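Local coordinates for hypothetical UPF0334 kinase-like protein AQ_1292 (Aquifex aeolicus, PDB 1YE8) that hydrolyses nucleoside triphosphates such as ATP, GTP, CTP, TTP and UTP to the diphosphate and phosphate, and has no kinase activity, at residues T14-K18 with F31-E35; M1-I5 with M126-N132; V75-E81 with E112-F118; K19-L24 with L169-L173. All coordinates share one frame; numbering follows the deposited sequence.

Interaction 1 of 4, residues T14-K18 with F31-E35. With MG (magnesium ion), chain B; PO4 (phosphate ion), chain E.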
# COMPACT_ATOMS: atom_id res chain seq x y z
N THR A 14 6.76 1.50 -4.96
CA THR A 14 7.22 1.74 -3.58
C THR A 14 8.07 3.01 -3.48
O THR A 14 7.89 3.81 -2.57
CB THR A 14 8.01 0.54 -3.07
OG1 THR A 14 7.16 -0.62 -3.07
CG2 THR A 14 8.43 0.72 -1.60
N THR A 15 8.98 3.18 -4.43
CA THR A 15 9.83 4.35 -4.47
C THR A 15 9.01 5.62 -4.52
O THR A 15 9.29 6.58 -3.80
CB THR A 15 10.76 4.27 -5.69
OG1 THR A 15 11.76 3.28 -5.43
CG2 THR A 15 11.55 5.58 -5.90
N LEU A 16 8.00 5.64 -5.38
CA LEU A 16 7.11 6.79 -5.46
C LEU A 16 6.35 6.99 -4.14
O LEU A 16 6.25 8.12 -3.64
CB LEU A 16 6.14 6.63 -6.62
CG LEU A 16 5.05 7.68 -6.78
CD1 LEU A 16 5.63 9.10 -6.92
CD2 LEU A 16 4.19 7.35 -7.96
N VAL A 17 5.79 5.91 -3.58
CA VAL A 17 5.11 6.01 -2.29
C VAL A 17 6.03 6.62 -1.21
O VAL A 17 5.58 7.48 -0.46
CB VAL A 17 4.50 4.66 -1.86
CG1 VAL A 17 4.03 4.71 -0.40
CG2 VAL A 17 3.33 4.30 -2.77
N LYS A 18 7.29 6.20 -1.16
CA LYS A 18 8.24 6.74 -0.18
C LYS A 18 8.45 8.25 -0.38
O LYS A 18 8.52 9.01 0.58
CB LYS A 18 9.54 5.96 -0.21
CG LYS A 18 9.39 4.57 0.41
CD LYS A 18 10.61 3.71 0.20
CE LYS A 18 11.82 4.22 0.96
NZ LYS A 18 12.97 3.31 0.76
N PHE A 31 1.97 2.14 5.79
CA PHE A 31 3.14 1.31 5.55
C PHE A 31 3.42 1.16 4.08
O PHE A 31 2.52 1.35 3.22
CB PHE A 31 3.00 -0.08 6.23
CG PHE A 31 1.98 -0.99 5.56
CD1 PHE A 31 2.31 -1.73 4.44
CD2 PHE A 31 0.68 -1.07 6.05
CE1 PHE A 31 1.38 -2.56 3.83
CE2 PHE A 31 -0.26 -1.89 5.42
CZ PHE A 31 0.10 -2.64 4.32
N TRP A 32 4.66 0.76 3.80
CA TRP A 32 5.04 0.33 2.46
C TRP A 32 5.80 -0.99 2.55
O TRP A 32 6.05 -1.51 3.65
CB TRP A 32 5.83 1.41 1.69
CG TRP A 32 7.13 1.83 2.35
CD1 TRP A 32 8.37 1.30 2.13
CD2 TRP A 32 7.29 2.85 3.34
NE1 TRP A 32 9.30 1.95 2.92
CE2 TRP A 32 8.66 2.90 3.67
CE3 TRP A 32 6.41 3.74 3.97
CZ2 TRP A 32 9.18 3.81 4.62
CZ3 TRP A 32 6.92 4.64 4.91
CH2 TRP A 32 8.29 4.66 5.21
N THR A 33 6.12 -1.55 1.38
CA THR A 33 6.71 -2.88 1.32
C THR A 33 7.98 -2.82 0.48
O THR A 33 7.94 -2.44 -0.69
CB THR A 33 5.68 -3.87 0.73
OG1 THR A 33 4.59 -4.02 1.65
CG2 THR A 33 6.27 -5.29 0.62
N GLU A 34 9.11 -3.16 1.10
CA GLU A 34 10.39 -3.10 0.42
C GLU A 34 10.93 -4.48 0.14
O GLU A 34 10.73 -5.41 0.92
CB GLU A 34 11.40 -2.33 1.27
CG GLU A 34 11.16 -0.83 1.25
CD GLU A 34 12.32 -0.02 1.83
OE1 GLU A 34 13.45 -0.56 1.96
OE2 GLU A 34 12.08 1.16 2.17
N GLU A 35 11.63 -4.62 -0.98
CA GLU A 35 12.31 -5.86 -1.30
C GLU A 35 13.45 -6.10 -0.31
O GLU A 35 14.13 -5.15 0.13
CB GLU A 35 12.87 -5.81 -2.73
CG GLU A 35 11.84 -5.55 -3.82
CD GLU A 35 12.47 -5.41 -5.20
OE1 GLU A 35 13.41 -4.59 -5.35
OE2 GLU A 35 12.01 -6.10 -6.13
MG MG B . 6.83 -2.17 -4.47
P PO4 E . 7.94 -1.44 -7.60
O1 PO4 E . 7.35 -1.12 -6.24
O2 PO4 E . 9.27 -0.81 -7.86
O3 PO4 E . 6.96 -0.92 -8.63
O4 PO4 E . 8.07 -2.93 -7.76
O HOH W 1 6.87 -3.34 -2.80
O HOH W 2 4.96 -1.94 -4.50
O HOH W 3 9.21 -2.07 -4.66

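Interaction 2 of 4, residues M1-I5 with M126-N132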
# COMPACT_ATOMS: atom_id res chain seq x y z
N MSE A 1 -10.01 11.92 -1.01
CA MSE A 1 -9.17 11.71 -2.23
C MSE A 1 -8.49 10.34 -2.11
O MSE A 1 -7.83 10.07 -1.11
CB MSE A 1 -8.14 12.85 -2.33
CG MSE A 1 -7.08 12.70 -3.40
SE MSE A 1 -7.79 13.03 -5.16
CE MSE A 1 -8.57 14.80 -4.94
N LYS A 2 -8.68 9.49 -3.11
CA LYS A 2 -8.04 8.15 -3.14
C LYS A 2 -7.11 8.13 -4.34
O LYS A 2 -7.57 8.30 -5.47
CB LYS A 2 -9.07 7.01 -3.31
CG LYS A 2 -10.23 6.93 -2.30
CD LYS A 2 -9.74 6.54 -0.92
CE LYS A 2 -10.84 6.30 0.11
NZ LYS A 2 -11.76 7.45 0.26
N ILE A 3 -5.82 7.97 -4.10
CA ILE A 3 -4.83 7.87 -5.18
C ILE A 3 -4.42 6.40 -5.28
O ILE A 3 -3.89 5.85 -4.30
CB ILE A 3 -3.55 8.71 -4.85
CG1 ILE A 3 -3.88 10.16 -4.47
CG2 ILE A 3 -2.55 8.62 -6.01
CD1 ILE A 3 -4.45 10.97 -5.61
N ILE A 4 -4.69 5.78 -6.43
CA ILE A 4 -4.35 4.38 -6.65
C ILE A 4 -3.25 4.33 -7.69
O ILE A 4 -3.44 4.74 -8.84
CB ILE A 4 -5.58 3.59 -7.13
CG1 ILE A 4 -6.73 3.71 -6.13
CG2 ILE A 4 -5.20 2.12 -7.35
CD1 ILE A 4 -7.99 3.03 -6.51
N ILE A 5 -2.09 3.81 -7.28
CA ILE A 5 -0.92 3.72 -8.15
C ILE A 5 -0.73 2.27 -8.57
O ILE A 5 -0.64 1.36 -7.74
CB ILE A 5 0.34 4.23 -7.42
CG1 ILE A 5 0.17 5.69 -6.99
CG2 ILE A 5 1.59 4.06 -8.32
CD1 ILE A 5 1.12 6.11 -5.88
N MSE A 126 -11.12 1.87 1.88
CA MSE A 126 -11.19 2.29 0.49
C MSE A 126 -12.58 2.78 0.07
O MSE A 126 -12.69 3.64 -0.80
CB MSE A 126 -10.69 1.18 -0.43
CG MSE A 126 -9.21 0.79 -0.13
SE MSE A 126 -7.90 2.26 -0.21
CE MSE A 126 -8.29 2.55 -1.89
N HIS A 127 -13.61 2.28 0.74
CA HIS A 127 -14.97 2.66 0.40
C HIS A 127 -15.51 3.76 1.32
O HIS A 127 -16.68 4.16 1.18
CB HIS A 127 -15.87 1.43 0.38
CG HIS A 127 -15.50 0.44 -0.68
ND1 HIS A 127 -15.69 0.67 -2.02
CD2 HIS A 127 -14.91 -0.78 -0.59
CE1 HIS A 127 -15.26 -0.37 -2.71
NE2 HIS A 127 -14.78 -1.26 -1.87
N ASP A 128 -14.68 4.25 2.23
CA ASP A 128 -15.07 5.33 3.12
C ASP A 128 -14.74 6.65 2.43
O ASP A 128 -13.56 6.97 2.25
CB ASP A 128 -14.35 5.22 4.46
CG ASP A 128 -14.85 6.21 5.49
OD1 ASP A 128 -15.34 7.31 5.11
OD2 ASP A 128 -14.78 5.99 6.71
N PRO A 129 -15.75 7.42 2.04
CA PRO A 129 -15.52 8.68 1.33
C PRO A 129 -14.77 9.72 2.16
O PRO A 129 -14.20 10.64 1.57
CB PRO A 129 -16.94 9.20 1.07
CG PRO A 129 -17.78 8.55 2.10
CD PRO A 129 -17.19 7.17 2.26
N ASN A 130 -14.76 9.57 3.49
CA ASN A 130 -14.27 10.60 4.41
C ASN A 130 -12.79 10.54 4.75
O ASN A 130 -12.35 11.24 5.67
CB ASN A 130 -15.07 10.59 5.72
CG ASN A 130 -16.58 10.65 5.51
OD1 ASN A 130 -17.08 11.51 4.77
ND2 ASN A 130 -17.31 9.73 6.15
N VAL A 131 -12.03 9.71 4.05
CA VAL A 131 -10.60 9.59 4.31
C VAL A 131 -9.79 9.66 3.03
O VAL A 131 -10.25 9.20 1.98
CB VAL A 131 -10.22 8.29 5.09
CG1 VAL A 131 -10.90 8.23 6.45
CG2 VAL A 131 -10.49 6.99 4.29
N ASN A 132 -8.59 10.23 3.14
CA ASN A 132 -7.63 10.26 2.04
C ASN A 132 -6.68 9.07 2.10
O ASN A 132 -6.25 8.66 3.19
CB ASN A 132 -6.82 11.55 2.06
CG ASN A 132 -7.70 12.78 2.03
OD1 ASN A 132 -8.55 12.93 1.15
ND2 ASN A 132 -7.51 13.66 3.01
O HOH W 4 -12.08 9.95 -1.01
O HOH W 5 -13.68 6.03 -1.80

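Interaction 3 of 4, residues V75-E81 with E112-F118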
# COMPACT_ATOMS: atom_id res chain seq x y z
N VAL A 75 4.63 -16.75 2.62
CA VAL A 75 4.07 -15.59 3.30
C VAL A 75 3.64 -15.96 4.72
O VAL A 75 2.85 -16.90 4.94
CB VAL A 75 2.86 -15.01 2.55
CG1 VAL A 75 2.28 -13.81 3.30
CG2 VAL A 75 3.26 -14.60 1.13
N ASN A 76 4.16 -15.20 5.68
CA ASN A 76 3.74 -15.34 7.07
C ASN A 76 2.73 -14.25 7.39
O ASN A 76 3.08 -13.06 7.59
CB ASN A 76 4.94 -15.29 8.01
CG ASN A 76 4.57 -15.65 9.43
OD1 ASN A 76 3.55 -15.18 9.95
ND2 ASN A 76 5.40 -16.49 10.07
N VAL A 77 1.46 -14.66 7.36
CA VAL A 77 0.34 -13.74 7.52
C VAL A 77 0.42 -13.04 8.88
O VAL A 77 0.12 -11.85 8.98
CB VAL A 77 -1.00 -14.48 7.33
CG1 VAL A 77 -2.18 -13.63 7.82
CG2 VAL A 77 -1.15 -14.90 5.89
N GLN A 78 0.81 -13.78 9.91
CA GLN A 78 0.91 -13.26 11.27
C GLN A 78 1.99 -12.18 11.36
O GLN A 78 1.78 -11.12 11.97
CB GLN A 78 1.16 -14.40 12.26
CG GLN A 78 -0.08 -15.32 12.48
CD GLN A 78 -0.49 -16.13 11.23
OE1 GLN A 78 -1.68 -16.18 10.90
NE2 GLN A 78 0.49 -16.74 10.53
N TYR A 79 3.14 -12.40 10.71
CA TYR A 79 4.19 -11.39 10.71
C TYR A 79 3.73 -10.11 10.02
O TYR A 79 4.03 -9.02 10.47
CB TYR A 79 5.45 -11.89 10.01
CG TYR A 79 6.24 -12.97 10.75
CD1 TYR A 79 5.86 -13.41 12.02
CD2 TYR A 79 7.38 -13.50 10.18
CE1 TYR A 79 6.61 -14.39 12.70
CE2 TYR A 79 8.14 -14.46 10.84
CZ TYR A 79 7.75 -14.90 12.09
OH TYR A 79 8.53 -15.87 12.71
N PHE A 80 3.02 -10.28 8.90
CA PHE A 80 2.49 -9.13 8.18
C PHE A 80 1.51 -8.36 9.06
O PHE A 80 1.61 -7.14 9.22
CB PHE A 80 1.83 -9.59 6.88
CG PHE A 80 1.10 -8.49 6.16
CD1 PHE A 80 1.82 -7.50 5.52
CD2 PHE A 80 -0.29 -8.45 6.12
CE1 PHE A 80 1.17 -6.44 4.85
CE2 PHE A 80 -0.96 -7.42 5.45
CZ PHE A 80 -0.22 -6.42 4.82
N GLU A 81 0.55 -9.08 9.64
CA GLU A 81 -0.51 -8.47 10.44
C GLU A 81 0.01 -7.76 11.66
O GLU A 81 -0.53 -6.74 12.06
CB GLU A 81 -1.54 -9.53 10.86
CG GLU A 81 -2.43 -9.99 9.73
CD GLU A 81 -3.41 -11.10 10.10
OE1 GLU A 81 -3.27 -11.72 11.18
OE2 GLU A 81 -4.30 -11.38 9.29
N GLU A 112 -0.06 -9.68 0.52
CA GLU A 112 -0.76 -9.04 1.63
C GLU A 112 -2.19 -9.56 1.78
O GLU A 112 -2.72 -9.65 2.89
CB GLU A 112 -0.76 -7.52 1.42
CG GLU A 112 0.65 -6.93 1.43
CD GLU A 112 1.36 -6.91 0.08
OE1 GLU A 112 0.86 -7.42 -0.95
OE2 GLU A 112 2.47 -6.32 0.04
N LEU A 113 -2.81 -9.89 0.65
CA LEU A 113 -4.23 -10.24 0.61
C LEU A 113 -4.53 -11.63 1.18
O LEU A 113 -5.69 -11.99 1.33
CB LEU A 113 -4.81 -10.06 -0.81
CG LEU A 113 -4.95 -8.57 -1.19
CD1 LEU A 113 -5.20 -8.44 -2.68
CD2 LEU A 113 -6.05 -7.87 -0.43
N PHE A 114 -3.49 -12.40 1.54
CA PHE A 114 -3.72 -13.63 2.31
C PHE A 114 -4.29 -13.33 3.69
O PHE A 114 -4.86 -14.22 4.32
CB PHE A 114 -2.42 -14.42 2.46
CG PHE A 114 -2.02 -15.19 1.24
CD1 PHE A 114 -2.79 -16.25 0.77
CD2 PHE A 114 -0.83 -14.88 0.59
CE1 PHE A 114 -2.38 -16.97 -0.37
CE2 PHE A 114 -0.43 -15.61 -0.53
CZ PHE A 114 -1.20 -16.64 -1.01
N SER A 115 -4.17 -12.10 4.17
CA SER A 115 -4.70 -11.73 5.48
C SER A 115 -6.14 -11.27 5.39
O SER A 115 -6.43 -10.24 4.75
CB SER A 115 -3.83 -10.62 6.09
OG SER A 115 -4.52 -9.93 7.12
N LYS A 116 -7.05 -12.00 6.03
CA LYS A 116 -8.46 -11.64 6.07
C LYS A 116 -8.63 -10.31 6.79
O LYS A 116 -9.39 -9.45 6.35
CB LYS A 116 -9.29 -12.74 6.77
CG LYS A 116 -10.75 -12.34 7.00
CD LYS A 116 -11.67 -13.55 7.18
CE LYS A 116 -13.01 -13.16 7.79
NZ LYS A 116 -13.68 -12.04 7.06
N LYS A 117 -7.91 -10.13 7.89
CA LYS A 117 -7.99 -8.88 8.61
C LYS A 117 -7.62 -7.70 7.70
O LYS A 117 -8.27 -6.66 7.72
CB LYS A 117 -7.07 -8.89 9.84
CG LYS A 117 -7.54 -9.80 10.97
CD LYS A 117 -6.53 -9.75 12.09
CE LYS A 117 -6.79 -10.80 13.16
NZ LYS A 117 -5.80 -10.66 14.27
N PHE A 118 -6.58 -7.88 6.89
CA PHE A 118 -6.16 -6.84 5.95
C PHE A 118 -7.23 -6.61 4.88
O PHE A 118 -7.56 -5.46 4.58
CB PHE A 118 -4.83 -7.23 5.31
CG PHE A 118 -4.29 -6.22 4.32
CD1 PHE A 118 -3.82 -4.97 4.73
CD2 PHE A 118 -4.22 -6.56 2.98
CE1 PHE A 118 -3.29 -4.05 3.81
CE2 PHE A 118 -3.70 -5.64 2.04
CZ PHE A 118 -3.23 -4.39 2.46
O HOH W 6 -6.68 -12.67 9.18
O HOH W 7 -2.52 -11.36 13.70

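Interaction 4 of 4, residues K19-L24 with L169-L173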
# COMPACT_ATOMS: atom_id res chain seq x y z
N LYS A 19 8.52 8.68 -1.64
CA LYS A 19 8.65 10.11 -1.94
C LYS A 19 7.41 10.86 -1.45
O LYS A 19 7.52 11.97 -0.91
CB LYS A 19 8.80 10.35 -3.44
CG LYS A 19 10.13 9.97 -4.05
CD LYS A 19 10.03 10.10 -5.59
CE LYS A 19 11.32 9.77 -6.28
NZ LYS A 19 11.14 9.95 -7.75
N ILE A 20 6.23 10.27 -1.65
CA ILE A 20 4.99 10.87 -1.19
C ILE A 20 4.97 10.99 0.34
O ILE A 20 4.61 12.06 0.88
CB ILE A 20 3.75 10.08 -1.72
CG1 ILE A 20 3.62 10.21 -3.24
CG2 ILE A 20 2.47 10.54 -1.05
CD1 ILE A 20 2.69 9.15 -3.88
N VAL A 21 5.38 9.92 1.02
CA VAL A 21 5.46 9.92 2.49
C VAL A 21 6.39 11.03 2.99
O VAL A 21 6.03 11.77 3.93
CB VAL A 21 5.89 8.54 3.01
CG1 VAL A 21 6.28 8.58 4.50
CG2 VAL A 21 4.78 7.51 2.77
N GLU A 22 7.56 11.15 2.37
CA GLU A 22 8.50 12.17 2.83
C GLU A 22 7.91 13.57 2.65
O GLU A 22 8.01 14.43 3.54
CB GLU A 22 9.85 12.04 2.12
CG GLU A 22 10.87 13.05 2.63
CD GLU A 22 12.26 12.86 2.04
OE1 GLU A 22 12.50 13.31 0.89
OE2 GLU A 22 13.11 12.27 2.74
N ARG A 23 7.29 13.80 1.50
CA ARG A 23 6.67 15.10 1.25
C ARG A 23 5.52 15.42 2.20
O ARG A 23 5.36 16.56 2.63
CB ARG A 23 6.21 15.20 -0.20
CG ARG A 23 7.39 15.35 -1.15
CD ARG A 23 8.05 16.74 -1.11
NE ARG A 23 7.19 17.72 -1.78
CZ ARG A 23 7.17 17.92 -3.09
NH1 ARG A 23 7.97 17.21 -3.88
NH2 ARG A 23 6.34 18.81 -3.61
N LEU A 24 4.71 14.41 2.51
CA LEU A 24 3.57 14.60 3.40
C LEU A 24 3.94 14.75 4.88
O LEU A 24 3.15 15.29 5.65
CB LEU A 24 2.58 13.45 3.22
CG LEU A 24 1.76 13.41 1.92
CD1 LEU A 24 0.98 12.11 1.89
CD2 LEU A 24 0.83 14.60 1.77
N LEU A 169 4.89 12.82 -9.43
CA LEU A 169 4.78 13.21 -8.02
C LEU A 169 3.97 14.49 -7.77
O LEU A 169 3.10 14.51 -6.91
CB LEU A 169 6.15 13.28 -7.34
CG LEU A 169 6.21 13.67 -5.86
CD1 LEU A 169 5.44 12.65 -5.01
CD2 LEU A 169 7.65 13.76 -5.41
N GLU A 170 4.24 15.56 -8.53
CA GLU A 170 3.56 16.84 -8.31
C GLU A 170 2.06 16.82 -8.65
O GLU A 170 1.25 17.49 -7.98
CB GLU A 170 4.28 17.98 -9.06
CG GLU A 170 5.67 18.33 -8.51
CD GLU A 170 5.71 18.64 -7.02
OE1 GLU A 170 4.70 19.07 -6.42
OE2 GLU A 170 6.80 18.48 -6.44
N ASP A 171 1.69 16.06 -9.68
CA ASP A 171 0.29 15.85 -10.02
C ASP A 171 -0.44 15.26 -8.80
O ASP A 171 -1.51 15.76 -8.39
CB ASP A 171 0.16 14.92 -11.24
CG ASP A 171 0.88 15.45 -12.47
OD1 ASP A 171 1.08 16.69 -12.57
OD2 ASP A 171 1.30 14.72 -13.39
N ILE A 172 0.16 14.22 -8.22
CA ILE A 172 -0.39 13.55 -7.04
C ILE A 172 -0.48 14.51 -5.85
O ILE A 172 -1.54 14.63 -5.22
CB ILE A 172 0.47 12.29 -6.69
CG1 ILE A 172 0.31 11.23 -7.79
CG2 ILE A 172 0.07 11.71 -5.31
CD1 ILE A 172 1.27 10.04 -7.65
N LEU A 173 0.63 15.20 -5.56
CA LEU A 173 0.67 16.09 -4.40
C LEU A 173 -0.29 17.28 -4.49
O LEU A 173 -0.86 17.69 -3.47
CB LEU A 173 2.10 16.54 -4.08
CG LEU A 173 3.03 15.42 -3.61
CD1 LEU A 173 4.43 15.97 -3.43
CD2 LEU A 173 2.56 14.76 -2.30

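Interaction 1 of 4, residues T14-K18 with F31-E35
The axes of helix segment T14-K18 and strand segment F31-E35 approach to 8.7 Å and run 138° apart, with T14 and W32 nearest by their CA atoms. K18 and T14 reach over to the strand. The K18 chain lies across one face of the W32 indole, with CG 3.7 Å from the centroid of the five-membered ring, a CH-pi contact. A bend at chi3 (67°) then turns its end to E34. There NZ forms a salt bridge with OE2 of E34 at 2.7 Å, coming from above the carboxylate plane. W32 NE1 donates to the same OE2 at 3.0 Å from the opposite face of the carboxylate, and OE2 lies close to the indole plane. Two donors thus hold one carboxylate oxygen. An alanine in place of K18 would probably uncover the indole face and leave E34 without its charged mate. T14 works at the other end of the contact. Its OG1 binds the magnesium ion at 2.1 Å and lies 3.1 Å from T33 O; it is also hydrogen-bonded to D106. A metal-bound water donates to T33 O, linking the strand to the ion. T14 CG2 packs against W32 CD1, and V17 CG1 touches W32 CB. The backbone N of T14 donates almost straight (173°) to phosphate O1, itself a magnesium ligand. Amides of G10, G12 and K13 also hold the phosphate. This is the Walker A (P-loop) arrangement of a RecA-like NTPase: a threonine at the start of the helix, a magnesium ion and an anion in the probable place of a nucleotide phosphate.

Interaction 2 of 4, residues M1-I5 with M126-N132
K2 sends its ammonium group from a strand of the central parallel sheet into a turn, where backbone carbonyls take it without a carboxylate in contact. The turn is a type I beta turn from D128 to V131, in the RecA-like core of this P-loop NTPase. It joins helix 116-126 to strand 132-136, the neighbour of strand 2-6. K2 NZ donates to D128 O at 2.7 Å, tilted from the carbonyl plane, and to V131 O at 2.9 Å, within the carbonyl plane. Bends at chi2 (-69°) and chi4 (-55°) curl the chain so that NZ comes within bonding distance of both oxygens. Two waters also accept from NZ, and one of them donates to M126 O. The carbonyl oxygens would probably stabilise the buried positive charge. A leucine at K2 is likely to leave the carbonyls of D128 and V131 without their shared donor and the turn less firmly tied to the strand. Within the turn, D128 OD1 accepts from N130 N at 2.8 Å, an Asx turn, while its OD2 is hydrogen-bonded to Y92 OH. K2 CD lies 4.4 Å from CE of M126, a selenomethionine like M1. At the start of the chain, N132 CA lies 3.2 Å from M1 O in a CA-H...O contact. M1 N donates to N132 OD1 at 2.8 Å, within the carbonyl plane of the side-chain amide.

Interaction 3 of 4, residues V75-E81 with E112-F118
E81 reaches from helix 77-97 to the start of helix 116-126. Its CB begins an extended chain, with chi2 at 177°. CG passes 3.3 Å from S115 OG. CD lies 3.9 Å from K117 CD, so the aliphatic part of the lysine crosses beside the carboxylate. At the tip, OE2 accepts from S115 OG at 2.6 Å through its anti lone pair. OE2 also takes a water that accepts from K117 N. OE1 takes a second water and lies 4.1 Å from K117 NZ, opposite charges too far apart for a salt bridge. S115 OG accepts from F118 N at 2.9 Å, which makes S115 the N-cap of its helix. E81 fixes the hydroxyl that does the capping, and its negative charge would probably favour this helix start.

F80 carries the apolar side. Its chi1 of 172° turns the ring toward E112, whose CG lies 3.5 Å from F80 CE1 and whose CA lies over the same face. The ring edge points to the face of F118, a T-shaped pair with centroids 5.2 Å apart and planes at 84°. V77 CG2 packs on F114 CB, and its CG1 touches S115 CB. N76 caps the other helix through OD1 and Y79 N. F59 and F31, from the antiparallel sheet, also meet these rings. The arrangement is a junction of two helix N-termini, each with a side-chain N-cap, in the alpha/beta fold of this NTPase.

Interaction 4 of 4, residues K19-L24 with L169-L173
R23 and E170 meet at the solvent side of the contact. Both terminal nitrogens of R23 donate to a single oxygen, E170 OE2. The NH2 bond is 2.9 Å long and uses the syn lone pair; the NH1 bond is 3.1 Å and more bent, with an angle of 140°. OE2 lies in the guanidinium plane, and the carboxylate is turned 34° from it. L173 CD1 sits over the centre of one guanidinium face, 3.4 Å from CZ. Two bends fold the arginine chain back over this leucine, whose CD1 also touches R23 CB and CG. The salt bridge and the methyl contact together probably limit rotation of the guanidinium group.

Beneath lies the apolar layer. I20 and L169 lie alongside each other, pointing opposite ways, with I20 CG1 3.5 Å from L169 CD1. I20 CD1 comes across I172 and meets its CG2 at 3.9 Å. L169 CD2 lies by K19 CB and R23 NH1, so one leucine touches both the apolar and the polar parts. L24 CD2 reaches L173 CD2 more loosely, at 4.4 Å.

Further out, R178, the C-terminal residue, makes a salt bridge to E170 OE1, so the carboxylate has a cation at each oxygen. I5 and I3 of strand 2-6 pack on I20 and I172, and L16 covers L169 and I172. The short helix axes cross at -50°. The arrangement is helix-to-helix packing on the parallel sheet of an alpha/beta P-loop fold, where the P-loop helix and the last helix lie side by side.

How the interactions relate
Interactions 1 and 4 share helix 13-24, and their centres are about 13 Å apart. Interaction 2 uses strand 2-6, which leads through the P-loop into that helix. I5 packs on L16, V17 and I20, so interactions 1, 2 and 4 meet around the central parallel sheet. Interaction 3 lies farther off, with its centre about 27 Å from that of interaction 4. It joins interaction 1 through F31, which touches F80 and F118. Along the chain, interaction 1 closes before interaction 3 opens. Both are nested inside interaction 2, while interactions 2 and 4 cross. The phosphate and magnesium site is thus connected by packing to both the last helix and the helix 77-97 junction.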